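Local coordinates for protein sulfite dehydrogenase (PDB 2XTS) that oxidises protein-bound sulfane sulfur with a molybdenum cofactor and passes the electrons to heme c, as the SoxC part of the SoxCD complex, at residues A[262-266]-A[349-353]; A[311-316]-A[326-330]; A[372-376]-A[386-390]. One frame throughout, in Å; residues are numbered along the deposited sequence.

All three contacts reach one antiparallel sheet system, much of it in the E-set dimerisation domain. Contact 1 sits at the edge strand 265-270, where the loop before helix 355-362 returns; contact 2 is a hairpin of strands 311-316 and 325-333 in the middle of the sheet, nested along the chain inside the loop that contact 1 closes. Contact 3 follows later, pairing strands 375-378 and 384-389 at the other end of the strand order. Centres lie about 16 Å apart between contacts 1 and 2 and between 1 and 3, and about 19 Å between 2 and 3. Contacts 1 and 3 touch through Pro353 and Ile373. Contact 2 lies mainly against the second subunit, while contacts 1 and 3 border the cytochrome.

Contact 1: residues A[262-266]-A[349-353]; sequences MDAKS and GYVQP
The ring of Tyr350 receives Ala264 and Asp263 obliquely: Ala264 CB rests 3.6 Å from Tyr350 CD1, and Asp263 CB lies 3.6 Å from Tyr350 OH. Water 1 sits in the plane of the ring at its phenolic edge. In this E-set domain the loop ahead of helix 355-362 packs on residues 263-266, at the start of edge strand 265-270. Tyr350 CG stands anti to the backbone N (chi1 -177°), which sends the ring toward Asp263 and Ala264. The Asp263 carboxylate is turned 37° from the ring plane, and water 1 joins the two, accepting from Tyr350 OH and donating to Asp263 OD2. Both polar ends have further partners: Asn371 bonds Tyr350 OH, while Arg151 and Tyr156 of the cytochrome chain hold Asp263, tying the residues just ahead of strand 265-270 to the electron-transfer partner.

Farther along, the extended side chain of Gln352 runs beside the strand, its CG 3.6 Å from Ala264 O, and brings its amide to Ser266. That amide is buried and held at both ends, since Gln352 OE1 also accepts from Ala344 N and Gln352 NE2 donates to Asn371 O. Replacing Gln352 with a leucine would probably leave Ser266 OG, Ala344 N and Asn371 O without their amide partner in a buried setting. Lys265 points the other way, to a salt bridge with Glu119. The hydroxyl of Ser266, also bonded to Ser342, donates to Gln352: OG lies 2.7 Å from Gln352 OE1, in the carbonyl plane and on a lone pair, with a C=O...donor angle of 134°.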
loop_
_atom_site.group_PDB
_atom_site.type_symbol
_atom_site.label_atom_id
_atom_site.label_comp_id
_atom_site.label_asym_id
_atom_site.label_seq_id
_atom_site.Cartn_x
_atom_site.Cartn_y
_atom_site.Cartn_z
ATOM N N MET A 262 8.673 21.173 -5.136
ATOM C CA MET A 262 8.359 20.553 -6.411
ATOM C C MET A 262 7.051 21.170 -6.932
ATOM O O MET A 262 6.022 21.136 -6.264
ATOM C CB MET A 262 8.242 19.036 -6.245
ATOM C CG MET A 262 9.481 18.365 -5.691
ATOM S SD MET A 262 10.950 18.626 -6.722
ATOM C CE MET A 262 10.628 17.502 -8.080
ATOM N N ASP A 263 7.076 21.706 -8.143
ATOM C CA ASP A 263 5.917 22.408 -8.685
ATOM C C ASP A 263 4.883 21.455 -9.317
ATOM O O ASP A 263 5.168 20.285 -9.607
ATOM C CB ASP A 263 6.382 23.443 -9.716
ATOM C CG ASP A 263 7.207 24.570 -9.111
ATOM O OD1 ASP A 263 6.965 24.963 -7.952
ATOM O OD2 ASP A 263 8.092 25.073 -9.829
ATOM N N ALA A 264 3.684 21.984 -9.560
ATOM C CA ALA A 264 2.585 21.192 -10.102
ATOM C C ALA A 264 2.979 20.499 -11.385
ATOM O O ALA A 264 3.582 21.094 -12.280
ATOM C CB ALA A 264 1.347 22.060 -10.326
ATOM N N LYS A 265 2.585 19.230 -11.482
ATOM C CA LYS A 265 3.033 18.378 -12.540
ATOM C C LYS A 265 1.982 17.304 -12.798
ATOM O O LYS A 265 1.170 16.994 -11.943
ATOM C CB LYS A 265 4.356 17.739 -12.103
ATOM C CG LYS A 265 5.123 17.014 -13.164
ATOM C CD LYS A 265 6.538 16.746 -12.683
ATOM C CE LYS A 265 7.312 15.845 -13.606
ATOM N NZ LYS A 265 8.746 15.721 -13.207
ATOM N N SER A 266 2.035 16.706 -13.969
ATOM C CA SER A 266 1.153 15.602 -14.316
ATOM C C SER A 266 1.725 14.785 -15.432
ATOM O O SER A 266 2.566 15.245 -16.202
ATOM C CB SER A 266 -0.230 16.080 -14.751
ATOM O OG SER A 266 -0.201 16.721 -16.009
ATOM N N GLY A 349 -3.376 28.417 -7.957
ATOM C CA GLY A 349 -3.674 28.935 -9.294
ATOM C C GLY A 349 -2.589 28.618 -10.314
ATOM O O GLY A 349 -2.738 28.880 -11.486
ATOM N N TYR A 350 -1.478 28.060 -9.863
ATOM C CA TYR A 350 -0.395 27.641 -10.748
ATOM C C TYR A 350 -0.873 26.572 -11.733
ATOM O O TYR A 350 -1.455 25.551 -11.321
ATOM C CB TYR A 350 0.766 27.121 -9.892
ATOM C CG TYR A 350 1.999 26.701 -10.649
ATOM C CD1 TYR A 350 2.062 25.474 -11.294
ATOM C CD2 TYR A 350 3.142 27.489 -10.652
ATOM C CE1 TYR A 350 3.202 25.076 -11.965
ATOM C CE2 TYR A 350 4.294 27.096 -11.301
ATOM C CZ TYR A 350 4.323 25.883 -11.951
ATOM O OH TYR A 350 5.469 25.455 -12.619
ATOM N N VAL A 351 -0.566 26.806 -13.002
ATOM C CA VAL A 351 -0.885 25.934 -14.112
ATOM C C VAL A 351 0.420 25.354 -14.654
ATOM O O VAL A 351 1.348 26.084 -15.020
ATOM C CB VAL A 351 -1.600 26.679 -15.233
ATOM C CG1 VAL A 351 -1.937 25.719 -16.371
ATOM C CG2 VAL A 351 -2.845 27.397 -14.681
ATOM N N GLN A 352 0.500 24.030 -14.669
ATOM C CA GLN A 352 1.656 23.339 -15.208
ATOM C C GLN A 352 2.084 23.922 -16.559
ATOM O O GLN A 352 1.297 23.955 -17.487
ATOM C CB GLN A 352 1.343 21.846 -15.350
ATOM C CG GLN A 352 2.535 21.000 -15.708
ATOM C CD GLN A 352 2.157 19.561 -16.034
ATOM O OE1 GLN A 352 0.993 19.176 -15.942
ATOM N NE2 GLN A 352 3.144 18.751 -16.406
ATOM N N PRO A 353 3.366 24.313 -16.685
ATOM C CA PRO A 353 3.840 24.931 -17.915
ATOM C C PRO A 353 4.254 23.919 -18.973
ATOM O O PRO A 353 4.553 22.759 -18.655
ATOM C CB PRO A 353 5.072 25.717 -17.447
ATOM C CG PRO A 353 5.632 24.892 -16.351
ATOM C CD PRO A 353 4.395 24.386 -15.629
HETATM O O HOH W 1 7.478 26.952 -11.808
HETATM O O HOH W 2 2.031 16.614 -18.542
#

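Contact 2: residues A[311-316]-A[326-330]; sequences TTARIT and RFHLD
Arg314 reaches across to Asp330 in a salt bridge, gripping a single carboxylate oxygen end-on with two nitrogens: NH1 lies 2.9 Å and NH2 3.1 Å from Asp330 OD2. The two donors do not share one geometry, for NH1 meets OD2 from 42° above the carboxylate plane, whereas NH2 arrives on the syn side. One face of the guanidinium rests on His328 CB, offset toward the rim, and the chain extended from CG to NE carries the group that far. Water 3 links the same pair, taking a weak bond from Arg314 NH2 and donating to Asp330 OD1.

Beneath these side chains runs a beta hairpin, strands 311-316 and 325-333 pairing antiparallel. Arg314 and His328 form a hydrogen-bonded pair, with Arg314 N 3.0 Å from His328 O and His328 N 2.9 Å from Arg314 O. Next to it, the non-hydrogen-bonded pair Ile315 and Phe327 projects from the face opposite to that of Arg314 and His328. Ala313 CB, 4.0 Å from Phe327 CD1, meets that ring obliquely, and Thr311 CG2 touches Leu329 CD1.

Farther out, Phe327 packs against Val300 and Val302 of strand 297-303, on the far side of strand 311-316. Arg326 turns away to Gly63, Ser287 and Thr269. The face bearing Arg314 meets the second subunit, where Arg314 NH2 donates to Arg111 O of that other copy and Pro110 of the same subunit packs on Arg314 and Asp330. Thr312 touches Met165 of the cytochrome chain.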
loop_
_atom_site.group_PDB
_atom_site.type_symbol
_atom_site.label_atom_id
_atom_site.label_comp_id
_atom_site.label_asym_id
_atom_site.label_seq_id
_atom_site.Cartn_x
_atom_site.Cartn_y
_atom_site.Cartn_z
ATOM N N THR A 311 -9.942 19.633 -22.399
ATOM C CA THR A 311 -11.139 19.161 -21.692
ATOM C C THR A 311 -10.730 18.829 -20.258
ATOM O O THR A 311 -9.738 18.136 -20.027
ATOM C CB THR A 311 -11.695 17.877 -22.355
ATOM O OG1 THR A 311 -11.975 18.136 -23.741
ATOM C CG2 THR A 311 -12.948 17.373 -21.673
ATOM N N THR A 312 -11.487 19.319 -19.297
ATOM C CA THR A 312 -11.211 19.044 -17.900
ATOM C C THR A 312 -11.558 17.584 -17.616
ATOM O O THR A 312 -12.644 17.115 -17.917
ATOM C CB THR A 312 -11.915 20.046 -16.970
ATOM O OG1 THR A 312 -11.482 21.373 -17.317
ATOM C CG2 THR A 312 -11.604 19.732 -15.513
ATOM N N ALA A 313 -10.577 16.869 -17.077
ATOM C CA ALA A 313 -10.721 15.469 -16.673
ATOM C C ALA A 313 -11.405 15.440 -15.318
ATOM O O ALA A 313 -11.675 16.487 -14.712
ATOM C CB ALA A 313 -9.331 14.803 -16.591
ATOM N N ARG A 314 -11.699 14.240 -14.826
ATOM C CA ARG A 314 -12.200 14.120 -13.449
ATOM C C ARG A 314 -11.108 13.592 -12.530
ATOM O O ARG A 314 -10.238 12.844 -12.980
ATOM C CB ARG A 314 -13.449 13.249 -13.374
ATOM C CG ARG A 314 -13.224 11.771 -13.551
ATOM C CD ARG A 314 -14.540 11.004 -13.477
ATOM N NE ARG A 314 -14.303 9.576 -13.666
ATOM C CZ ARG A 314 -14.124 8.991 -14.848
ATOM N NH1 ARG A 314 -14.123 9.698 -15.971
ATOM N NH2 ARG A 314 -13.895 7.685 -14.913
ATOM N N ILE A 315 -11.137 14.053 -11.287
ATOM C CA ILE A 315 -10.312 13.527 -10.211
ATOM C C ILE A 315 -11.010 12.296 -9.672
ATOM O O ILE A 315 -12.182 12.375 -9.291
ATOM C CB ILE A 315 -10.195 14.550 -9.059
ATOM C CG1 ILE A 315 -9.487 15.809 -9.560
ATOM C CG2 ILE A 315 -9.520 13.923 -7.831
ATOM C CD1 ILE A 315 -8.382 15.527 -10.523
ATOM N N THR A 316 -10.305 11.171 -9.666
ATOM C CA THR A 316 -10.807 9.912 -9.112
ATOM C C THR A 316 -10.207 9.719 -7.738
ATOM O O THR A 316 -9.012 9.499 -7.599
ATOM C CB THR A 316 -10.466 8.769 -10.065
ATOM O OG1 THR A 316 -11.200 8.996 -11.273
ATOM C CG2 THR A 316 -10.849 7.414 -9.511
ATOM N N ARG A 326 -5.091 10.947 -8.819
ATOM C CA ARG A 326 -5.447 10.208 -10.021
ATOM C C ARG A 326 -6.500 10.952 -10.795
ATOM O O ARG A 326 -7.452 11.426 -10.211
ATOM C CB ARG A 326 -5.982 8.846 -9.615
ATOM C CG ARG A 326 -6.454 7.952 -10.766
ATOM C CD ARG A 326 -5.393 7.582 -11.809
ATOM N NE ARG A 326 -4.225 6.961 -11.184
ATOM C CZ ARG A 326 -3.153 6.527 -11.835
ATOM N NH1 ARG A 326 -3.057 6.645 -13.152
ATOM N NH2 ARG A 326 -2.134 6.025 -11.158
ATOM N N PHE A 327 -6.319 11.061 -12.110
ATOM C CA PHE A 327 -7.348 11.626 -12.991
ATOM C C PHE A 327 -7.687 10.687 -14.120
ATOM O O PHE A 327 -6.877 9.848 -14.527
ATOM C CB PHE A 327 -6.950 13.008 -13.568
ATOM C CG PHE A 327 -5.784 12.983 -14.531
ATOM C CD1 PHE A 327 -5.987 12.801 -15.895
ATOM C CD2 PHE A 327 -4.485 13.161 -14.079
ATOM C CE1 PHE A 327 -4.909 12.779 -16.772
ATOM C CE2 PHE A 327 -3.400 13.148 -14.963
ATOM C CZ PHE A 327 -3.609 12.957 -16.296
ATOM N N HIS A 328 -8.912 10.838 -14.627
ATOM C CA HIS A 328 -9.403 10.044 -15.742
ATOM C C HIS A 328 -10.187 10.894 -16.715
ATOM O O HIS A 328 -10.883 11.827 -16.321
ATOM C CB HIS A 328 -10.344 8.934 -15.300
ATOM C CG HIS A 328 -9.697 7.884 -14.462
ATOM N ND1 HIS A 328 -8.869 6.898 -14.957
ATOM C CD2 HIS A 328 -9.799 7.654 -13.134
ATOM C CE1 HIS A 328 -8.458 6.133 -13.954
ATOM N NE2 HIS A 328 -9.007 6.574 -12.841
ATOM N N LEU A 329 -10.081 10.534 -17.987
ATOM C CA LEU A 329 -10.957 11.063 -19.029
ATOM C C LEU A 329 -11.286 9.906 -19.944
ATOM O O LEU A 329 -10.394 9.236 -20.461
ATOM C CB LEU A 329 -10.309 12.205 -19.830
ATOM C CG LEU A 329 -11.184 12.877 -20.905
ATOM C CD1 LEU A 329 -12.207 13.801 -20.253
ATOM C CD2 LEU A 329 -10.395 13.635 -21.954
ATOM N N ASP A 330 -12.584 9.643 -20.110
ATOM C CA ASP A 330 -13.036 8.593 -20.987
ATOM C C ASP A 330 -13.369 9.181 -22.334
ATOM O O ASP A 330 -14.121 10.147 -22.414
ATOM C CB ASP A 330 -14.226 7.903 -20.347
ATOM C CG ASP A 330 -13.855 7.277 -19.007
ATOM O OD1 ASP A 330 -12.992 6.375 -19.032
ATOM O OD2 ASP A 330 -14.431 7.660 -17.952
HETATM O O HOH W 3 -12.040 5.945 -16.498
HETATM O O HOH W 4 -6.849 10.774 -6.499
#

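Contact 3: residues A[372-376]-A[386-390]; sequences GIQTW and NVEIA. With GOL (glycerol), chain H.
Trp376 overlaps Asn386 with the rim of its indole, CE3 lying 3.8 Å from Asn386 CA and CZ3 3.9 Å from Asn386 CB, while Gln374 CG, from the same segment as the indole, lies over one face of the ring, offset toward the rim. Trp376 and Asn386 belong to the hairpin of strands 375-378 and 384-389 that ends the sheet in this chain, and form an antiparallel non-hydrogen-bonded pair. The indole and the Asn386 amide stand nearly perpendicular, 83° apart. Trp376 NE1 bonds Ile268 O, and Asn386 ND2 reaches Leu133 O and Glu127 OE1.

On the other face of the hairpin, Thr375 CG2 meets Val387 CG2 at 3.8 Å. Thr375 has CG2 anti to the backbone N and OG1 anti to the carbonyl carbon (chi1 -54°); the methyl thereby faces the valine, while OG1 bonds Gln341 and passes 4.1 Å from Ile389 CG1. Beyond this pair the chains diverge, and residues 387-389 form an antiparallel ladder with a strand of the cytochrome chain, carrying the sheet across the interface.

A glycerol, probably carried in from the crystallisation solution, lies between the diverging chains and also bonds Lys355 N and Asp356 N. Its O1 donates to Ile373 O at 2.7 Å, and Ile389 N donates to glycerol O3 over 2.9 Å with an N-H...O angle of 166°.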
loop_
_atom_site.group_PDB
_atom_site.type_symbol
_atom_site.label_atom_id
_atom_site.label_comp_id
_atom_site.label_asym_id
_atom_site.label_seq_id
_atom_site.Cartn_x
_atom_site.Cartn_y
_atom_site.Cartn_z
ATOM N N GLY A 372 7.548 20.167 -17.012
ATOM C CA GLY A 372 6.898 20.497 -18.267
ATOM C C GLY A 372 5.858 19.471 -18.706
ATOM O O GLY A 372 5.945 18.283 -18.423
ATOM N N ILE A 373 4.853 19.954 -19.429
ATOM C CA ILE A 373 3.807 19.113 -19.989
ATOM C C ILE A 373 4.414 18.070 -20.900
ATOM O O ILE A 373 5.199 18.381 -21.785
ATOM C CB ILE A 373 2.761 19.977 -20.754
ATOM C CG1 ILE A 373 1.953 20.838 -19.779
ATOM C CG2 ILE A 373 1.832 19.163 -21.632
ATOM C CD1 ILE A 373 1.131 21.936 -20.471
ATOM N N GLN A 374 4.026 16.821 -20.674
ATOM C CA GLN A 374 4.427 15.683 -21.484
ATOM C C GLN A 374 3.436 15.468 -22.629
ATOM O O GLN A 374 2.225 15.571 -22.432
ATOM C CB GLN A 374 4.439 14.423 -20.593
ATOM C CG GLN A 374 4.766 13.136 -21.341
ATOM C CD GLN A 374 6.175 13.093 -21.906
ATOM O OE1 GLN A 374 6.399 12.949 -23.126
ATOM N NE2 GLN A 374 7.134 13.241 -21.042
ATOM N N THR A 375 3.946 15.162 -23.815
ATOM C CA THR A 375 3.127 14.855 -24.977
ATOM C C THR A 375 3.340 13.404 -25.376
ATOM O O THR A 375 4.483 12.931 -25.459
ATOM C CB THR A 375 3.535 15.719 -26.163
ATOM O OG1 THR A 375 3.506 17.102 -25.784
ATOM C CG2 THR A 375 2.617 15.517 -27.372
ATOM N N TRP A 376 2.242 12.699 -25.636
ATOM C CA TRP A 376 2.305 11.379 -26.262
ATOM C C TRP A 376 1.714 11.439 -27.670
ATOM O O TRP A 376 0.578 11.907 -27.863
ATOM C CB TRP A 376 1.490 10.311 -25.518
ATOM C CG TRP A 376 1.834 10.078 -24.089
ATOM C CD1 TRP A 376 0.927 9.985 -23.077
ATOM C CD2 TRP A 376 3.135 9.886 -23.477
ATOM N NE1 TRP A 376 1.562 9.746 -21.892
ATOM C CE2 TRP A 376 2.912 9.677 -22.106
ATOM C CE3 TRP A 376 4.446 9.826 -23.958
ATOM C CZ2 TRP A 376 3.949 9.472 -21.212
ATOM C CZ3 TRP A 376 5.472 9.606 -23.073
ATOM C CH2 TRP A 376 5.223 9.436 -21.724
ATOM N N ASN A 386 6.895 9.027 -27.033
ATOM C CA ASN A 386 7.381 10.232 -26.399
ATOM C C ASN A 386 7.927 11.161 -27.478
ATOM O O ASN A 386 8.853 10.782 -28.214
ATOM C CB ASN A 386 8.517 9.871 -25.444
ATOM C CG ASN A 386 9.146 11.082 -24.788
ATOM O OD1 ASN A 386 8.594 12.182 -24.830
ATOM N ND2 ASN A 386 10.341 10.898 -24.243
ATOM N N VAL A 387 7.302 12.326 -27.623
ATOM C CA VAL A 387 7.694 13.346 -28.585
ATOM C C VAL A 387 7.731 14.705 -27.935
ATOM O O VAL A 387 7.121 14.900 -26.906
ATOM C CB VAL A 387 6.732 13.394 -29.812
ATOM C CG1 VAL A 387 6.712 12.047 -30.520
ATOM C CG2 VAL A 387 5.346 13.833 -29.430
ATOM N N GLU A 388 8.444 15.648 -28.559
ATOM C CA GLU A 388 8.200 17.085 -28.360
ATOM C C GLU A 388 7.483 17.601 -29.581
ATOM O O GLU A 388 7.675 17.078 -30.681
ATOM C CB GLU A 388 9.480 17.896 -28.177
ATOM C CG GLU A 388 10.211 17.583 -26.912
ATOM C CD GLU A 388 11.287 18.594 -26.560
ATOM O OE1 GLU A 388 11.628 19.464 -27.385
ATOM O OE2 GLU A 388 11.849 18.523 -25.450
ATOM N N ILE A 389 6.677 18.628 -29.375
ATOM C CA ILE A 389 6.016 19.325 -30.457
ATOM C C ILE A 389 6.261 20.827 -30.314
ATOM O O ILE A 389 6.476 21.338 -29.219
ATOM C CB ILE A 389 4.497 19.023 -30.517
ATOM C CG1 ILE A 389 3.796 19.369 -29.205
ATOM C CG2 ILE A 389 4.266 17.584 -30.959
ATOM C CD1 ILE A 389 2.270 19.259 -29.325
ATOM N N ALA A 390 6.241 21.525 -31.443
ATOM C CA ALA A 390 6.456 22.978 -31.455
ATOM C C ALA A 390 5.872 23.593 -32.715
ATOM O O ALA A 390 5.901 24.823 -32.865
ATOM C CB ALA A 390 7.953 23.314 -31.370
ATOM O OXT ALA A 390 5.412 22.896 -33.612
HETATM C C1 GOL H . 5.003 20.781 -24.468
HETATM O O1 GOL H . 5.531 20.695 -23.126
HETATM C C2 GOL H . 5.964 21.336 -25.546
HETATM O O2 GOL H . 6.595 22.551 -25.148
HETATM C C3 GOL H . 7.061 20.337 -25.890
HETATM O O3 GOL H . 6.527 19.195 -26.494
#